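Local coordinates for protein putative phosphosugar isomerases (Salmonella typhimurium LT2, PDB 3FKJ) that is a putative phosphosugar isomerase with a SIS fold that probably binds a phosphorylated sugar derivative, at residues R29-I34 with L160-E165; F61-C64 with A70-Y73. All coordinates share one frame; numbering follows the deposited sequence.

Overall arrangement
The chain first forms helix 22-35, which carries residues 29-34. It then enters the parallel sheet at strand 42-47, passes through helix 56-65 and returns as strand 70-75. Interaction 2 closes this short loop by setting residues 61-64 of the helix on residues 70-73 of the strand. The other three strands of this sheet follow (91-97, 118-123, 136-139), and helix 155-170 then comes back beside helix 22-35, where interaction 1 closes a much longer loop. The short loop lies wholly within the long one, and the two do not cross. The centres of interactions 1 and 2 are about 14 Å apart. Phe-61 packs against helix 155-170, so that helix links the two contacts on one face of the sheet.

Interaction 1. Residues R29-I34 with L160-E165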
loop_
_atom_site.group_PDB
_atom_site.type_symbol
_atom_site.label_atom_id
_atom_site.label_comp_id
_atom_site.label_asym_id
_atom_site.label_seq_id
_atom_site.Cartn_x
_atom_site.Cartn_y
_atom_site.Cartn_z
ATOM N N ARG A 29 -21.021 18.211 10.026
ATOM C CA ARG A 29 -22.161 18.570 9.162
ATOM C C ARG A 29 -22.191 17.708 7.914
ATOM O O ARG A 29 -23.247 17.258 7.482
ATOM C CB ARG A 29 -22.103 20.011 8.673
ATOM C CG ARG A 29 -22.130 21.114 9.693
ATOM C CD ARG A 29 -21.959 22.513 8.999
ATOM N NE ARG A 29 -20.860 22.568 8.007
ATOM C CZ ARG A 29 -20.968 22.262 6.706
ATOM N NH1 ARG A 29 -22.128 21.861 6.178
ATOM N NH2 ARG A 29 -19.901 22.335 5.924
ATOM N N ILE A 30 -21.031 17.484 7.307
ATOM C CA ILE A 30 -21.020 16.708 6.061
ATOM C C ILE A 30 -21.554 15.286 6.279
ATOM O O ILE A 30 -22.406 14.803 5.503
ATOM C CB ILE A 30 -19.644 16.739 5.369
ATOM C CG1 ILE A 30 -19.371 18.181 4.883
ATOM C CG2 ILE A 30 -19.599 15.731 4.190
ATOM C CD1 ILE A 30 -17.953 18.475 4.501
ATOM N N ILE A 31 -21.089 14.637 7.347
ATOM C CA ILE A 31 -21.432 13.241 7.608
ATOM C C ILE A 31 -22.888 13.093 8.065
ATOM O O ILE A 31 -23.545 12.116 7.665
ATOM C CB ILE A 31 -20.429 12.579 8.594
ATOM C CG1 ILE A 31 -18.993 12.634 8.011
ATOM C CG2 ILE A 31 -20.843 11.128 8.950
ATOM C CD1 ILE A 31 -18.797 12.069 6.547
ATOM N N SER A 32 -23.406 14.050 8.859
ATOM C CA SER A 32 -24.847 14.071 9.208
ATOM C C SER A 32 -25.722 14.228 7.971
ATOM O O SER A 32 -26.708 13.486 7.804
ATOM C CB SER A 32 -25.216 15.205 10.175
ATOM O OG SER A 32 -24.253 15.359 11.195
ATOM N N ASP A 33 -25.367 15.189 7.116
ATOM C CA ASP A 33 -26.115 15.409 5.885
ATOM C C ASP A 33 -26.172 14.150 5.031
ATOM O O ASP A 33 -27.228 13.738 4.576
ATOM C CB ASP A 33 -25.527 16.555 5.074
ATOM C CG ASP A 33 -26.547 17.174 4.124
ATOM O OD1 ASP A 33 -27.369 17.995 4.589
ATOM O OD2 ASP A 33 -26.534 16.838 2.921
ATOM N N ILE A 34 -25.027 13.514 4.840
ATOM C CA ILE A 34 -24.975 12.289 4.064
ATOM C C ILE A 34 -25.831 11.187 4.698
ATOM O O ILE A 34 -26.584 10.504 4.002
ATOM C CB ILE A 34 -23.539 11.800 3.905
ATOM C CG1 ILE A 34 -22.723 12.794 3.057
ATOM C CG2 ILE A 34 -23.539 10.381 3.325
ATOM C CD1 ILE A 34 -21.171 12.710 3.305
ATOM N N LEU A 160 -8.659 12.541 9.288
ATOM C CA LEU A 160 -8.909 11.974 10.611
ATOM C C LEU A 160 -10.223 12.516 11.162
ATOM O O LEU A 160 -10.981 11.778 11.772
ATOM C CB LEU A 160 -7.736 12.219 11.573
ATOM C CG LEU A 160 -7.852 11.560 12.971
ATOM C CD1 LEU A 160 -8.098 10.066 12.945
ATOM C CD2 LEU A 160 -6.656 11.876 13.818
ATOM N N TRP A 161 -10.499 13.805 10.920
ATOM C CA TRP A 161 -11.793 14.413 11.306
ATOM C C TRP A 161 -12.971 13.663 10.657
ATOM O O TRP A 161 -13.942 13.319 11.319
ATOM C CB TRP A 161 -11.862 15.897 10.911
ATOM C CG TRP A 161 -11.086 16.848 11.811
ATOM C CD1 TRP A 161 -10.023 17.600 11.460
ATOM C CD2 TRP A 161 -11.352 17.141 13.193
ATOM N NE1 TRP A 161 -9.592 18.359 12.529
ATOM C CE2 TRP A 161 -10.386 18.089 13.612
ATOM C CE3 TRP A 161 -12.305 16.691 14.116
ATOM C CZ2 TRP A 161 -10.356 18.617 14.916
ATOM C CZ3 TRP A 161 -12.258 17.194 15.419
ATOM C CH2 TRP A 161 -11.287 18.143 15.806
ATOM N N LEU A 162 -12.886 13.463 9.347
ATOM C CA LEU A 162 -13.951 12.787 8.583
ATOM C C LEU A 162 -14.096 11.342 9.032
ATOM O O LEU A 162 -15.206 10.867 9.269
ATOM C CB LEU A 162 -13.640 12.839 7.084
ATOM C CG LEU A 162 -13.805 14.221 6.471
ATOM C CD1 LEU A 162 -13.094 14.333 5.069
ATOM C CD2 LEU A 162 -15.260 14.508 6.406
ATOM N N ALA A 163 -12.979 10.653 9.199
ATOM C CA ALA A 163 -12.972 9.300 9.780
ATOM C C ALA A 163 -13.678 9.230 11.147
ATOM O O ALA A 163 -14.525 8.335 11.359
ATOM C CB ALA A 163 -11.558 8.753 9.914
ATOM N N LEU A 164 -13.264 10.124 12.068
ATOM C CA LEU A 164 -13.871 10.226 13.396
ATOM C C LEU A 164 -15.399 10.321 13.301
ATOM O O LEU A 164 -16.118 9.603 13.995
ATOM C CB LEU A 164 -13.353 11.468 14.139
ATOM C CG LEU A 164 -14.029 11.849 15.461
ATOM C CD1 LEU A 164 -13.653 10.816 16.513
ATOM C CD2 LEU A 164 -13.659 13.314 15.879
ATOM N N GLU A 165 -15.868 11.220 12.440
ATOM C CA GLU A 165 -17.301 11.456 12.257
ATOM C C GLU A 165 -18.058 10.328 11.591
ATOM O O GLU A 165 -19.176 10.014 12.001
ATOM C CB GLU A 165 -17.530 12.776 11.508
ATOM C CG GLU A 165 -17.161 13.992 12.339
ATOM C CD GLU A 165 -18.027 14.143 13.589
ATOM O OE1 GLU A 165 -19.217 13.726 13.600
ATOM O OE2 GLU A 165 -17.508 14.703 14.567
#
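Ile-31 is turned at chi1 -59° so that CG2 stands anti to its backbone N and CG1 lies beside that N. Both branches thereby reach Glu-165. CG1 of Ile-31 rests on CB of Glu-165 at 3.8 Å. The CG2 methyl of Ile-31 lies 3.7 Å from the backbone O of Glu-165, in van der Waals contact. The two side chains cross obliquely. CD1 of Ile-31 meets CD2 of Leu-162, at a looser 4.3 Å. Leu-162 starts off to one side of the contact, and its branched end swings in toward the isoleucine.

No hydrogen bond joins the two segments. They are neighbouring helices, closest at Ile-31 and Glu-165, where the CA atoms are 6.5 Å apart. Both lie on one face of the parallel sheet of a SIS domain, an alpha/beta fold. Beneath them, Ile-30, Ile-31 and Ile-34 touch Ile-120 of strand 118-123, and Leu-162 touches Leu-122 of the same strand. All three touching residues are buried, and most of the touching atoms are carbon.

Of its side chain, Glu-165 offers Ile-31 mainly CB. A bend at chi2 -63° carries the carboxylate away from the isoleucine. That group is buried, but both of its oxygens have partners: OE1 bonds to Gln-169 NE2 and OE2 to Tyr-176 OH. The amide of Gln-169 also spans the two helices, because its OE1 pairs with Ser-32 OG, which in turn bonds to Arg-28 O.

Interaction 2. Residues F61-C64 with A70-Y73; sequences FLDC and AVGY
Leu-62 and Val-71 meet with their side chains at about a right angle. Asp-63 comes to the same valine obliquely from the next position along the helix. Val-71 points at the helix and divides its surface between the two. Its CG1 is anti to the backbone N (chi1 179°), which puts CG2 beside that N and facing the leucine. CG2 of Val-71 touches CB of Leu-62 at 3.8 Å. The same methyl is 4.0 Å from CD1 of Leu-62, so it is met by both the root and one branch of that chain.

Beside the leucine, OD1 of Asp-63 lies 3.8 Å from CB of Val-71. It is also 4.1 Å from CG1 of Val-71. These are van der Waals contacts between an oxygen and hydrocarbon, and no hydrogen bond links the segments. The carboxylate end comes closer to the strand than the start of the side chain suggests. Asp-63 is partly exposed, and its other oxygen, OD2, forms a salt bridge with Lys-59 NZ, one helical turn earlier.

Strand 42-47, helix 56-65 and strand 70-75 make a beta-alpha-beta crossover of the SIS domain. Phe-45 of the first strand touches both Leu-62 and Val-71. The helix also meets helix 155-170: Leu-62 packs on Ala-163 as well as on the strand, and Phe-61 packs on Leu-160, Ala-163 and Leu-167. Strand 70-75 is the outermost strand of its sheet within this chain, and its Ala-70 packs against Ala-70 of the second subunit.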
loop_
_atom_site.group_PDB
_atom_site.type_symbol
_atom_site.label_atom_id
_atom_site.label_comp_id
_atom_site.label_asym_id
_atom_site.label_seq_id
_atom_site.Cartn_x
_atom_site.Cartn_y
_atom_site.Cartn_z
ATOM N N PHE A 61 -7.235 4.832 11.211
ATOM C CA PHE A 61 -8.211 4.921 12.295
ATOM C C PHE A 61 -9.413 3.991 12.080
ATOM O O PHE A 61 -9.835 3.239 12.987
ATOM C CB PHE A 61 -8.684 6.385 12.464
ATOM C CG PHE A 61 -9.736 6.583 13.524
ATOM C CD1 PHE A 61 -9.384 6.699 14.858
ATOM C CD2 PHE A 61 -11.076 6.687 13.180
ATOM C CE1 PHE A 61 -10.350 6.895 15.846
ATOM C CE2 PHE A 61 -12.069 6.899 14.158
ATOM C CZ PHE A 61 -11.702 7.001 15.498
ATOM N N LEU A 62 -9.953 4.013 10.871
ATOM C CA LEU A 62 -11.119 3.198 10.570
ATOM C C LEU A 62 -10.741 1.741 10.523
ATOM O O LEU A 62 -11.469 0.916 11.028
ATOM C CB LEU A 62 -11.790 3.638 9.264
ATOM C CG LEU A 62 -12.379 5.061 9.259
ATOM C CD1 LEU A 62 -12.790 5.445 7.781
ATOM C CD2 LEU A 62 -13.592 5.162 10.211
ATOM N N ASP A 63 -9.618 1.404 9.914
ATOM C CA ASP A 63 -9.184 0.010 9.875
ATOM C C ASP A 63 -9.043 -0.550 11.286
ATOM O O ASP A 63 -9.342 -1.703 11.518
ATOM C CB ASP A 63 -7.843 -0.144 9.150
ATOM C CG ASP A 63 -7.966 0.043 7.667
ATOM O OD1 ASP A 63 -9.092 0.063 7.117
ATOM O OD2 ASP A 63 -6.911 0.145 7.038
ATOM N N CYS A 64 -8.581 0.279 12.213
ATOM C CA CYS A 64 -8.465 -0.119 13.603
ATOM C C CYS A 64 -9.784 -0.157 14.361
ATOM O O CYS A 64 -10.001 -1.051 15.144
ATOM C CB CYS A 64 -7.531 0.829 14.325
ATOM S SG CYS A 64 -5.806 0.654 13.850
ATOM N N ALA A 70 -16.482 -1.103 5.320
ATOM C CA ALA A 70 -15.460 -1.539 4.382
ATOM C C ALA A 70 -14.764 -0.252 3.909
ATOM O O ALA A 70 -15.438 0.691 3.481
ATOM C CB ALA A 70 -16.082 -2.290 3.232
ATOM N N VAL A 71 -13.421 -0.216 4.044
ATOM C CA VAL A 71 -12.614 0.971 3.773
ATOM C C VAL A 71 -11.594 0.716 2.654
ATOM O O VAL A 71 -10.771 -0.214 2.751
ATOM C CB VAL A 71 -11.928 1.486 5.064
ATOM C CG1 VAL A 71 -11.077 2.710 4.776
ATOM C CG2 VAL A 71 -13.011 1.815 6.109
ATOM N N GLY A 72 -11.693 1.522 1.595
ATOM C CA GLY A 72 -10.829 1.464 0.432
ATOM C C GLY A 72 -9.895 2.643 0.371
ATOM O O GLY A 72 -10.167 3.687 0.972
ATOM N N TYR A 73 -8.799 2.475 -0.370
ATOM C CA TYR A 73 -7.708 3.448 -0.432
ATOM C C TYR A 73 -6.974 3.257 -1.729
ATOM O O TYR A 73 -6.259 2.271 -1.921
ATOM C CB TYR A 73 -6.815 3.214 0.766
ATOM C CG TYR A 73 -5.560 4.043 0.892
ATOM C CD1 TYR A 73 -5.571 5.259 1.581
ATOM C CD2 TYR A 73 -4.347 3.560 0.439
ATOM C CE1 TYR A 73 -4.420 5.986 1.749
ATOM C CE2 TYR A 73 -3.193 4.298 0.588
ATOM C CZ TYR A 73 -3.241 5.494 1.266
ATOM O OH TYR A 73 -2.106 6.203 1.431
#